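Putative oxidoreductase (Mycobacterium avium, PDB 3QHA) is probably an NAD(P)-dependent dehydrogenase of the 3-hydroxyisobutyrate dehydrogenase family, likely oxidising the alcohol group of a small hydroxy acid. Local coordinates at the interface of chains A and B. Coordinates in Å, arbitrary orientation; residue numbers count along the deposited sequence, not the author numbering. Chains: chain A/B, Putative oxidoreductase.

All four contacts belong to one two-fold symmetric interface. Helix 176-204 takes part in each. Helix 245-268 joins in contacts 1, 3 and 4, helix 274-287 in contacts 1, 2 and 3. C-alpha centres lie about 13 Å apart for contacts 1 and 3, 16 Å for contacts 1 and 2, 30 Å for contacts 3 and 4. A:Asp258 and B:Asp258 in contacts 1 and 4 are one residue in two copies, as are B:Leu182 and A:Leu182 in contacts 3 and 4. By symmetry each Asp258 meets Asn185 and Lys181 of the partner, the ends of the KxxxN motif. If this dimer is biological, it probably braces the active site.

Contact 1: the interface of chains A and B. Residues chain A 251, 254-255, 258-259, 283; chain B 185, 189, 192-193.
Chain A presents helices 245-268 and 274-287, chain B presents helix 176-204, and all ten residues have helical backbone torsions. B:Phe189 is the main side chain here. Its CG lies anti to its own carbonyl carbon (chi1 -72°), which points the ring at helix 245-268 of chain A. A:Gly255 CA sits over the centre of one ring face in a CH-pi contact, 3.2 Å from the B:Phe189 centroid. With no side chain on A:Gly255, the ring packs directly on the helix backbone. A:Thr251 brings its methyl CG2 to the ring edge, in plane, 3.9 Å from B:Phe189 CE2. A:Leu259 CD1 packs against the other end of the side chain, 3.9 Å from B:Phe189 CB. B:Asn185 is the asparagine of the KxxxN motif of the 3-hydroxyisobutyrate dehydrogenase family. Its amide ND2 donates to carboxylate oxygen A:Asp258 OD2 at 2.7 Å. The bond is fairly straight (161° at H). It leaves close to the amide plane but meets the carboxylate from above its plane. Further along, methyl A:Leu283 CD1 packs on the helix backbone at B:Phe189 O and B:Ala193 N. The site lies where helix 176-204 of one all-helical C-terminal region crosses helices 245-268 and 274-287 of the other.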
loop_
_atom_site.group_PDB
_atom_site.type_symbol
_atom_site.label_atom_id
_atom_site.label_comp_id
_atom_site.label_asym_id
_atom_site.label_seq_id
_atom_site.Cartn_x
_atom_site.Cartn_y
_atom_site.Cartn_z
ATOM N N THR A 251 12.477 4.119 -12.614
ATOM C CA THR A 251 11.101 4.002 -12.126
ATOM C C THR A 251 10.159 5.006 -12.798
ATOM O O THR A 251 9.002 4.688 -13.054
ATOM C CB THR A 251 11.041 4.151 -10.585
ATOM O OG1 THR A 251 11.710 3.039 -9.980
ATOM C CG2 THR A 251 9.601 4.189 -10.083
ATOM N N LEU A 254 9.297 3.461 -16.179
ATOM C CA LEU A 254 8.322 2.402 -15.932
ATOM C C LEU A 254 6.945 2.986 -15.642
ATOM O O LEU A 254 5.948 2.574 -16.239
ATOM C CB LEU A 254 8.749 1.546 -14.736
ATOM C CG LEU A 254 10.023 0.711 -14.865
ATOM C CD1 LEU A 254 10.317 -0.004 -13.546
ATOM C CD2 LEU A 254 9.909 -0.287 -16.007
ATOM N N GLY A 255 6.908 3.946 -14.719
ATOM C CA GLY A 255 5.663 4.560 -14.274
ATOM C C GLY A 255 4.916 5.270 -15.381
ATOM O O GLY A 255 3.698 5.139 -15.500
ATOM N N ASP A 258 3.606 2.436 -17.958
ATOM C CA ASP A 258 2.439 1.707 -17.454
ATOM C C ASP A 258 1.201 2.599 -17.332
ATOM O O ASP A 258 0.094 2.168 -17.661
ATOM C CB ASP A 258 2.747 1.048 -16.104
ATOM C CG ASP A 258 3.545 -0.242 -16.244
ATOM O OD1 ASP A 258 3.623 -0.794 -17.366
ATOM O OD2 ASP A 258 4.086 -0.715 -15.219
ATOM N N LEU A 259 1.390 3.833 -16.867
ATOM C CA LEU A 259 0.283 4.781 -16.765
ATOM C C LEU A 259 -0.287 5.127 -18.139
ATOM O O LEU A 259 -1.505 5.166 -18.297
ATOM C CB LEU A 259 0.690 6.055 -16.011
ATOM C CG LEU A 259 0.768 5.929 -14.486
ATOM C CD1 LEU A 259 1.453 7.142 -13.869
ATOM C CD2 LEU A 259 -0.624 5.735 -13.883
ATOM N N LEU A 283 4.038 12.607 -12.088
ATOM C CA LEU A 283 4.919 11.611 -11.457
ATOM C C LEU A 283 6.385 12.027 -11.454
ATOM O O LEU A 283 7.054 11.940 -10.427
ATOM C CB LEU A 283 4.791 10.243 -12.134
ATOM C CG LEU A 283 5.604 9.100 -11.515
ATOM C CD1 LEU A 283 5.188 8.835 -10.065
ATOM C CD2 LEU A 283 5.458 7.844 -12.352
ATOM N N ASN B 185 -0.831 -1.969 -11.979
ATOM C CA ASN B 185 0.264 -1.001 -11.983
ATOM C C ASN B 185 -0.199 0.451 -12.085
ATOM O O ASN B 185 0.517 1.358 -11.663
ATOM C CB ASN B 185 1.289 -1.337 -13.071
ATOM C CG ASN B 185 2.244 -2.439 -12.642
ATOM O OD1 ASN B 185 1.872 -3.334 -11.883
ATOM N ND2 ASN B 185 3.483 -2.368 -13.111
ATOM N N PHE B 189 1.495 3.156 -9.454
ATOM C CA PHE B 189 2.127 4.419 -9.817
ATOM C C PHE B 189 1.292 5.648 -9.473
ATOM O O PHE B 189 1.849 6.713 -9.193
ATOM C CB PHE B 189 2.541 4.401 -11.289
ATOM C CG PHE B 189 3.718 3.510 -11.555
ATOM C CD1 PHE B 189 3.578 2.324 -12.260
ATOM C CD2 PHE B 189 4.970 3.843 -11.058
ATOM C CE1 PHE B 189 4.675 1.502 -12.484
ATOM C CE2 PHE B 189 6.065 3.028 -11.279
ATOM C CZ PHE B 189 5.922 1.857 -11.989
ATOM N N TYR B 192 2.219 5.884 -5.810
ATOM C CA TYR B 192 3.536 6.533 -5.678
ATOM C C TYR B 192 3.422 8.047 -5.881
ATOM O O TYR B 192 4.002 8.823 -5.122
ATOM C CB TYR B 192 4.566 5.964 -6.669
ATOM C CG TYR B 192 5.081 4.554 -6.390
ATOM C CD1 TYR B 192 4.761 3.864 -5.213
ATOM C CD2 TYR B 192 5.926 3.924 -7.302
ATOM C CE1 TYR B 192 5.254 2.574 -4.975
ATOM C CE2 TYR B 192 6.421 2.644 -7.072
ATOM C CZ TYR B 192 6.083 1.975 -5.907
ATOM O OH TYR B 192 6.579 0.711 -5.684
ATOM N N ALA B 193 2.678 8.462 -6.905
ATOM C CA ALA B 193 2.381 9.882 -7.116
ATOM C C ALA B 193 1.803 10.515 -5.851
ATOM O O ALA B 193 2.248 11.580 -5.420
ATOM C CB ALA B 193 1.416 10.055 -8.277
#

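Contact 2: the interface of chains A and B. Residues chain A 229, 232-235, 286; chain B 196, 199-200, 203, 209.
This is a loop-on-helix patch of the interface, probably contributing to dimerisation: the loop at 232-235 of chain A lies on the C-terminal part of helix 176-204 of chain B. A:Met235 SD lies 3.5 Å from B:Met199 CB, and the two methionine side chains cross at about a right angle. The methyl B:Met199 CE also reaches the same sulphur, at 3.7 Å. Beyond SD, the methyl A:Met235 CE turns towards the backbone carbonyl of B:Cys196. B:Glu203 meets the main chain at the other end of A:Met235. The backbone N of A:Met235 donates to carboxylate oxygen B:Glu203 OE1 at 3.0 Å. The oxygen uses its syn lone pair, but the bond is bent, with 139° at H. B:Glu203 reaches this point with CG anti to its backbone N (chi1 171°) and an extended chain. Nearby, B:Leu209 puts its CB and CD1 against the carbonyls of A:Arg232 and A:Asp233. B:Cys196 SG makes a weak hydrogen bond to A:Gly286 O, at 3.1 Å. A:Arg232 belongs to both shells. Its CB touches B:Met199 CE at 3.9 Å. Its guanidinium backs A:Met235 from behind, with SD over one face, offset toward the rim. The guanidinium is anchored at its edge to the end of helix 274-287: A:Arg232 NH1 donates in plane, at 2.8 Å, to a lone pair of A:Gly286 O, the same oxygen that B:Cys196 SG meets.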
loop_
_atom_site.group_PDB
_atom_site.type_symbol
_atom_site.label_atom_id
_atom_site.label_comp_id
_atom_site.label_asym_id
_atom_site.label_seq_id
_atom_site.Cartn_x
_atom_site.Cartn_y
_atom_site.Cartn_z
ATOM N N ILE A 229 8.229 4.051 -2.166
ATOM C CA ILE A 229 8.803 5.190 -2.895
ATOM C C ILE A 229 9.280 6.305 -1.954
ATOM O O ILE A 229 9.910 7.266 -2.396
ATOM C CB ILE A 229 7.783 5.758 -3.921
ATOM C CG1 ILE A 229 8.493 6.460 -5.090
ATOM C CG2 ILE A 229 6.795 6.702 -3.237
ATOM C CD1 ILE A 229 9.467 5.579 -5.857
ATOM N N ARG A 232 13.389 9.255 0.372
ATOM C CA ARG A 232 14.095 10.530 0.222
ATOM C C ARG A 232 13.890 11.363 1.486
ATOM O O ARG A 232 12.790 11.378 2.037
ATOM C CB ARG A 232 13.546 11.291 -0.986
ATOM C CG ARG A 232 13.964 10.727 -2.336
ATOM C CD ARG A 232 12.953 11.073 -3.425
ATOM N NE ARG A 232 12.863 12.511 -3.692
ATOM C CZ ARG A 232 11.819 13.123 -4.259
ATOM N NH1 ARG A 232 10.735 12.439 -4.618
ATOM N NH2 ARG A 232 11.851 14.436 -4.460
ATOM N N ASP A 233 14.929 12.060 1.943
ATOM C CA ASP A 233 14.824 12.839 3.186
ATOM C C ASP A 233 14.489 14.318 2.951
ATOM O O ASP A 233 14.211 15.048 3.903
ATOM C CB ASP A 233 16.077 12.675 4.061
ATOM C CG ASP A 233 17.194 13.617 3.679
ATOM O OD1 ASP A 233 17.604 14.431 4.538
ATOM O OD2 ASP A 233 17.664 13.544 2.523
ATOM N N ASN A 234 14.522 14.748 1.691
ATOM C CA ASN A 234 13.893 16.002 1.285
ATOM C C ASN A 234 13.345 15.893 -0.138
ATOM O O ASN A 234 13.565 14.887 -0.821
ATOM C CB ASN A 234 14.866 17.180 1.413
ATOM C CG ASN A 234 16.085 17.034 0.520
ATOM O OD1 ASN A 234 15.970 16.935 -0.702
ATOM N ND2 ASN A 234 17.264 17.022 1.131
ATOM N N MET A 235 12.635 16.927 -0.580
ATOM C CA MET A 235 12.001 16.925 -1.897
ATOM C C MET A 235 12.785 17.687 -2.968
ATOM O O MET A 235 12.217 18.041 -4.000
ATOM C CB MET A 235 10.576 17.487 -1.795
ATOM C CG MET A 235 9.674 16.692 -0.868
ATOM S SD MET A 235 9.607 14.945 -1.321
ATOM C CE MET A 235 8.589 15.011 -2.797
ATOM N N GLY A 286 7.154 14.730 -8.987
ATOM C CA GLY A 286 6.987 14.200 -7.633
ATOM C C GLY A 286 8.152 13.336 -7.175
ATOM O O GLY A 286 8.518 13.348 -5.997
ATOM N N CYS B 196 4.408 10.922 -3.014
ATOM C CA CYS B 196 5.253 12.096 -3.228
ATOM C C CYS B 196 4.543 13.393 -2.845
ATOM O O CYS B 196 5.155 14.293 -2.268
ATOM C CB CYS B 196 5.712 12.164 -4.684
ATOM S SG CYS B 196 6.833 10.829 -5.154
ATOM N N MET B 199 4.637 13.527 0.834
ATOM C CA MET B 199 5.983 13.941 1.237
ATOM C C MET B 199 6.179 15.450 1.089
ATOM O O MET B 199 6.865 16.068 1.900
ATOM C CB MET B 199 7.050 13.213 0.413
ATOM C CG MET B 199 7.131 11.719 0.671
ATOM S SD MET B 199 7.939 10.829 -0.674
ATOM C CE MET B 199 9.644 11.334 -0.450
ATOM N N LYS B 200 5.584 16.032 0.051
ATOM C CA LYS B 200 5.675 17.473 -0.175
ATOM C C LYS B 200 4.959 18.229 0.943
ATOM O O LYS B 200 5.463 19.233 1.443
ATOM C CB LYS B 200 5.084 17.847 -1.537
ATOM N N GLU B 203 6.900 17.924 4.393
ATOM C CA GLU B 203 8.088 18.775 4.415
ATOM C C GLU B 203 7.738 20.256 4.587
ATOM O O GLU B 203 8.387 20.958 5.359
ATOM C CB GLU B 203 8.918 18.563 3.146
ATOM C CG GLU B 203 10.061 19.555 2.972
ATOM C CD GLU B 203 10.949 19.210 1.798
ATOM O OE1 GLU B 203 11.740 18.254 1.910
ATOM O OE2 GLU B 203 10.859 19.899 0.763
ATOM N N LEU B 209 10.684 13.348 6.996
ATOM C CA LEU B 209 10.255 12.415 5.956
ATOM C C LEU B 209 10.652 10.961 6.241
ATOM O O LEU B 209 9.888 10.047 5.934
ATOM C CB LEU B 209 10.793 12.852 4.587
ATOM C CG LEU B 209 10.329 14.219 4.070
ATOM C CD1 LEU B 209 10.703 14.388 2.602
ATOM C CD2 LEU B 209 8.825 14.421 4.255
#

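Contact 3: the interface of chains A and B. Residues chain A 197-198, 201-202, 207, 212, 262, 265, 273, 276; chain B 179-180, 182-183, 186.
B:Met186 forms the centre of an apolar patch between the chains. Its CG is anti to the backbone N (chi1 -170°), and the chain stays extended until a bend at chi3 (71°) turns the methyl. That methyl, B:Met186 CE, rests on the helix backbone 3.5 Å from A:Ala198 CA. The sulphur touches two alanine methyls: B:Met186 SD is 3.6 Å from A:Ala276 CB and 3.8 Å from A:Ala262 CB. A:Leu201 and A:Leu273 add methyl contacts to the same thioether. One turn earlier in helix 176-204, B:Ala183 packs near A:Ala198 and A:Leu212; the small side chains probably let the helices come close. B:Met180 fits between A:Leu207 and A:Leu212. A:Leu207 CD1 lies 3.6 Å from B:Met180 CA, while A:Leu212 and B:Met180 slide past each other in opposite directions. At the rim, A:Leu265 CD1 touches the aliphatic part of B:Arg179, 3.7 Å from its CD. The polar bond here is within chain A: the backbone N of A:Ala276 donates to A:Glu197 OE2 at 2.8 Å, on the syn lone pair. It fixes the start of helix 274-287 against helix 176-204. The patch probably holds the two chains together by apolar packing, if this dimer is the biological one.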
loop_
_atom_site.group_PDB
_atom_site.type_symbol
_atom_site.label_atom_id
_atom_site.label_comp_id
_atom_site.label_asym_id
_atom_site.label_seq_id
_atom_site.Cartn_x
_atom_site.Cartn_y
_atom_site.Cartn_z
ATOM N N GLU A 197 -10.672 3.444 -8.645
ATOM C CA GLU A 197 -10.445 3.731 -10.062
ATOM C C GLU A 197 -9.882 2.508 -10.809
ATOM O O GLU A 197 -10.329 2.199 -11.914
ATOM C CB GLU A 197 -9.519 4.946 -10.220
ATOM C CG GLU A 197 -9.328 5.418 -11.657
ATOM C CD GLU A 197 -8.647 6.780 -11.749
ATOM O OE1 GLU A 197 -9.275 7.789 -11.363
ATOM O OE2 GLU A 197 -7.490 6.845 -12.216
ATOM N N ALA A 198 -8.917 1.812 -10.206
ATOM C CA ALA A 198 -8.357 0.590 -10.804
ATOM C C ALA A 198 -9.426 -0.493 -10.984
ATOM O O ALA A 198 -9.419 -1.225 -11.980
ATOM C CB ALA A 198 -7.201 0.062 -9.962
ATOM N N LEU A 201 -11.756 0.273 -13.946
ATOM C CA LEU A 201 -11.078 -0.084 -15.194
ATOM C C LEU A 201 -11.081 -1.597 -15.418
ATOM O O LEU A 201 -11.404 -2.069 -16.509
ATOM C CB LEU A 201 -9.639 0.438 -15.198
ATOM C CG LEU A 201 -8.815 0.115 -16.449
ATOM C CD1 LEU A 201 -9.438 0.769 -17.681
ATOM C CD2 LEU A 201 -7.374 0.554 -16.271
ATOM N N ALA A 202 -10.708 -2.344 -14.379
ATOM C CA ALA A 202 -10.723 -3.804 -14.415
ATOM C C ALA A 202 -12.093 -4.354 -14.829
ATOM O O ALA A 202 -12.178 -5.249 -15.666
ATOM C CB ALA A 202 -10.324 -4.361 -13.061
ATOM N N LEU A 207 -12.724 -8.148 -16.124
ATOM C CA LEU A 207 -11.837 -8.893 -15.226
ATOM C C LEU A 207 -12.465 -9.165 -13.857
ATOM O O LEU A 207 -13.417 -8.496 -13.449
ATOM C CB LEU A 207 -10.521 -8.131 -15.043
ATOM C CG LEU A 207 -9.686 -7.903 -16.307
ATOM C CD1 LEU A 207 -8.541 -6.940 -16.026
ATOM C CD2 LEU A 207 -9.154 -9.219 -16.862
ATOM N N LEU A 212 -7.923 -9.395 -8.725
ATOM C CA LEU A 212 -7.053 -8.215 -8.762
ATOM C C LEU A 212 -6.691 -7.793 -7.343
ATOM O O LEU A 212 -5.518 -7.580 -7.034
ATOM C CB LEU A 212 -7.732 -7.057 -9.501
ATOM C CG LEU A 212 -7.010 -5.702 -9.527
ATOM C CD1 LEU A 212 -5.660 -5.801 -10.217
ATOM C CD2 LEU A 212 -7.878 -4.659 -10.207
ATOM N N ALA A 262 -2.244 2.174 -19.336
ATOM C CA ALA A 262 -3.517 2.086 -18.611
ATOM C C ALA A 262 -4.528 3.113 -19.121
ATOM O O ALA A 262 -5.704 2.798 -19.307
ATOM C CB ALA A 262 -3.295 2.261 -17.112
ATOM N N LEU A 265 -5.927 1.935 -22.347
ATOM C CA LEU A 265 -6.952 0.927 -22.060
ATOM C C LEU A 265 -8.244 1.603 -21.614
ATOM O O LEU A 265 -9.325 1.253 -22.086
ATOM C CB LEU A 265 -6.487 -0.057 -20.979
ATOM C CG LEU A 265 -7.446 -1.209 -20.644
ATOM C CD1 LEU A 265 -7.743 -2.062 -21.877
ATOM C CD2 LEU A 265 -6.880 -2.067 -19.526
ATOM N N LEU A 273 -10.318 8.074 -16.258
ATOM C CA LEU A 273 -9.271 7.738 -15.285
ATOM C C LEU A 273 -8.524 8.990 -14.814
ATOM O O LEU A 273 -7.330 9.148 -15.085
ATOM C CB LEU A 273 -8.289 6.738 -15.905
ATOM C CG LEU A 273 -8.872 5.400 -16.374
ATOM C CD1 LEU A 273 -7.825 4.589 -17.132
ATOM C CD2 LEU A 273 -9.416 4.606 -15.200
ATOM N N ALA A 276 -5.279 8.622 -12.385
ATOM C CA ALA A 276 -4.185 8.107 -13.210
ATOM C C ALA A 276 -3.610 9.191 -14.122
ATOM O O ALA A 276 -2.395 9.300 -14.281
ATOM C CB ALA A 276 -4.665 6.933 -14.044
ATOM N N ARG B 179 -3.983 -6.870 -19.255
ATOM C CA ARG B 179 -4.980 -5.906 -18.804
ATOM C C ARG B 179 -5.156 -5.873 -17.281
ATOM O O ARG B 179 -5.350 -4.795 -16.718
ATOM C CB ARG B 179 -6.315 -6.144 -19.512
ATOM C CG ARG B 179 -6.270 -5.791 -21.000
ATOM C CD ARG B 179 -7.651 -5.775 -21.631
ATOM N NE ARG B 179 -8.262 -7.102 -21.636
ATOM C CZ ARG B 179 -8.086 -8.033 -22.579
ATOM N NH1 ARG B 179 -7.303 -7.813 -23.635
ATOM N NH2 ARG B 179 -8.701 -9.206 -22.462
ATOM N N MET B 180 -5.078 -7.024 -16.610
ATOM C CA MET B 180 -5.094 -7.024 -15.141
ATOM C C MET B 180 -3.837 -6.326 -14.617
ATOM O O MET B 180 -3.902 -5.586 -13.636
ATOM C CB MET B 180 -5.204 -8.438 -14.555
ATOM C CG MET B 180 -5.500 -8.441 -13.049
ATOM S SD MET B 180 -5.933 -10.049 -12.348
ATOM C CE MET B 180 -7.559 -10.303 -13.055
ATOM N N LEU B 182 -2.143 -3.920 -16.142
ATOM C CA LEU B 182 -2.305 -2.481 -16.355
ATOM C C LEU B 182 -3.129 -1.842 -15.239
ATOM O O LEU B 182 -2.793 -0.759 -14.759
ATOM C CB LEU B 182 -2.938 -2.190 -17.720
ATOM C CG LEU B 182 -2.049 -2.490 -18.932
ATOM C CD1 LEU B 182 -2.754 -2.117 -20.227
ATOM C CD2 LEU B 182 -0.712 -1.765 -18.831
ATOM N N ALA B 183 -4.197 -2.516 -14.819
ATOM C CA ALA B 183 -5.007 -2.028 -13.707
ATOM C C ALA B 183 -4.186 -2.030 -12.420
ATOM O O ALA B 183 -4.214 -1.060 -11.656
ATOM C CB ALA B 183 -6.256 -2.875 -13.540
ATOM N N MET B 186 -1.392 0.677 -12.630
ATOM C CA MET B 186 -2.005 2.002 -12.545
ATOM C C MET B 186 -2.109 2.415 -11.079
ATOM O O MET B 186 -1.765 3.545 -10.722
ATOM C CB MET B 186 -3.390 2.023 -13.190
ATOM C CG MET B 186 -3.952 3.420 -13.336
ATOM S SD MET B 186 -5.517 3.458 -14.215
ATOM C CE MET B 186 -6.600 2.709 -12.999
#

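Contact 4: the interface of chains A and B. Residues chain A 106-108, 181-182; chain B 257-258, 261.
A:Lys181 belongs to the KxxxN motif of the 3-hydroxyisobutyrate dehydrogenase family and is its catalytic lysine. It meets B:Asp258, from helix 245-268 of the partner, so this part of the interface probably borders the active site. The side-chain amine A:Lys181 NZ forms a salt bridge and hydrogen bond with carboxylate oxygen B:Asp258 OD1 at 2.8 Å. The side chains cross at about a right angle, and NZ approaches from above the carboxylate plane (32° out of it). The lysine has CG anti to its backbone N (chi1 -172°) and then bends at chi2 and chi3 to bring NZ there. The nearby carboxylate may favour the charged form of the lysine. Beside this pair lies the tightly packed part, around B:Leu261, one turn further along the helix. A:Leu182 crosses it obliquely, with methyl CD2 3.5 Å from B:Leu261 CB. From the loop between strand 100-103 and helix 109-119, A:Thr106 turns its methyl inward, CG2 lying 3.9 Å from B:Leu261 CD1. The other leucine methyl, B:Leu261 CD2, touches the hydroxyl A:Ser108 OG at 3.4 Å. The looser side is bridged by water. A:Ser108 OG is bonded to water 1 at 2.7 Å. The same water lies 2.9 Å from the side-chain amine B:Lys257 NZ, so these two side chains meet through solvent. B:Lys257 gets there past A:Thr106, its CG 4.0 Å from the methyl A:Thr106 CG2.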
loop_
_atom_site.group_PDB
_atom_site.type_symbol
_atom_site.label_atom_id
_atom_site.label_comp_id
_atom_site.label_asym_id
_atom_site.label_seq_id
_atom_site.Cartn_x
_atom_site.Cartn_y
_atom_site.Cartn_z
ATOM N N THR A 106 -9.459 11.984 16.094
ATOM C CA THR A 106 -9.286 13.018 15.082
ATOM C C THR A 106 -9.556 14.423 15.623
ATOM O O THR A 106 -10.624 14.694 16.178
ATOM C CB THR A 106 -10.179 12.745 13.850
ATOM O OG1 THR A 106 -9.777 11.509 13.244
ATOM C CG2 THR A 106 -10.061 13.868 12.824
ATOM N N ILE A 107 -8.562 15.295 15.458
ATOM C CA ILE A 107 -8.644 16.705 15.835
ATOM C C ILE A 107 -7.894 17.563 14.819
ATOM O O ILE A 107 -7.025 17.069 14.095
ATOM C CB ILE A 107 -8.023 16.967 17.229
ATOM C CG1 ILE A 107 -6.552 16.526 17.272
ATOM C CG2 ILE A 107 -8.822 16.259 18.318
ATOM C CD1 ILE A 107 -5.819 16.985 18.517
ATOM N N SER A 108 -8.227 18.849 14.771
ATOM C CA SER A 108 -7.423 19.815 14.035
ATOM C C SER A 108 -6.147 20.047 14.839
ATOM O O SER A 108 -6.173 19.993 16.070
ATOM C CB SER A 108 -8.184 21.125 13.842
ATOM O OG SER A 108 -9.295 20.943 12.977
ATOM N N LYS A 181 0.003 12.763 10.962
ATOM C CA LYS A 181 -1.147 11.900 10.694
ATOM C C LYS A 181 -1.912 12.346 9.443
ATOM O O LYS A 181 -2.392 11.506 8.680
ATOM C CB LYS A 181 -2.099 11.875 11.895
ATOM C CG LYS A 181 -3.230 10.844 11.787
ATOM C CD LYS A 181 -4.544 11.353 12.381
ATOM C CE LYS A 181 -5.432 12.022 11.337
ATOM N NZ LYS A 181 -6.844 12.146 11.812
ATOM N N LEU A 182 -2.033 13.656 9.233
ATOM C CA LEU A 182 -2.782 14.174 8.081
ATOM C C LEU A 182 -2.063 13.896 6.764
ATOM O O LEU A 182 -2.702 13.610 5.754
ATOM C CB LEU A 182 -3.066 15.671 8.225
ATOM C CG LEU A 182 -4.048 16.048 9.338
ATOM C CD1 LEU A 182 -4.184 17.563 9.441
ATOM C CD2 LEU A 182 -5.410 15.396 9.131
ATOM N N LYS B 257 -13.116 13.490 6.183
ATOM C CA LYS B 257 -12.655 14.333 7.280
ATOM C C LYS B 257 -11.134 14.533 7.219
ATOM O O LYS B 257 -10.658 15.668 7.286
ATOM C CB LYS B 257 -13.093 13.761 8.635
ATOM C CG LYS B 257 -12.655 14.581 9.855
ATOM C CD LYS B 257 -13.104 16.042 9.785
ATOM C CE LYS B 257 -12.778 16.783 11.076
ATOM N NZ LYS B 257 -12.860 18.267 10.934
ATOM N N ASP B 258 -10.375 13.447 7.073
ATOM C CA ASP B 258 -8.908 13.555 6.994
ATOM C C ASP B 258 -8.445 14.296 5.737
ATOM O O ASP B 258 -7.528 15.118 5.806
ATOM C CB ASP B 258 -8.231 12.179 7.079
ATOM C CG ASP B 258 -8.138 11.652 8.509
ATOM O OD1 ASP B 258 -8.429 12.409 9.459
ATOM O OD2 ASP B 258 -7.760 10.473 8.684
ATOM N N LEU B 261 -9.130 18.049 6.182
ATOM C CA LEU B 261 -8.108 18.574 7.089
ATOM C C LEU B 261 -6.754 18.673 6.391
ATOM O O LEU B 261 -6.036 19.660 6.558
ATOM C CB LEU B 261 -7.982 17.707 8.346
ATOM C CG LEU B 261 -9.093 17.857 9.393
ATOM C CD1 LEU B 261 -8.958 16.789 10.466
ATOM C CD2 LEU B 261 -9.078 19.245 10.016
HETATM O O HOH W 1 -11.265 19.117 13.196
#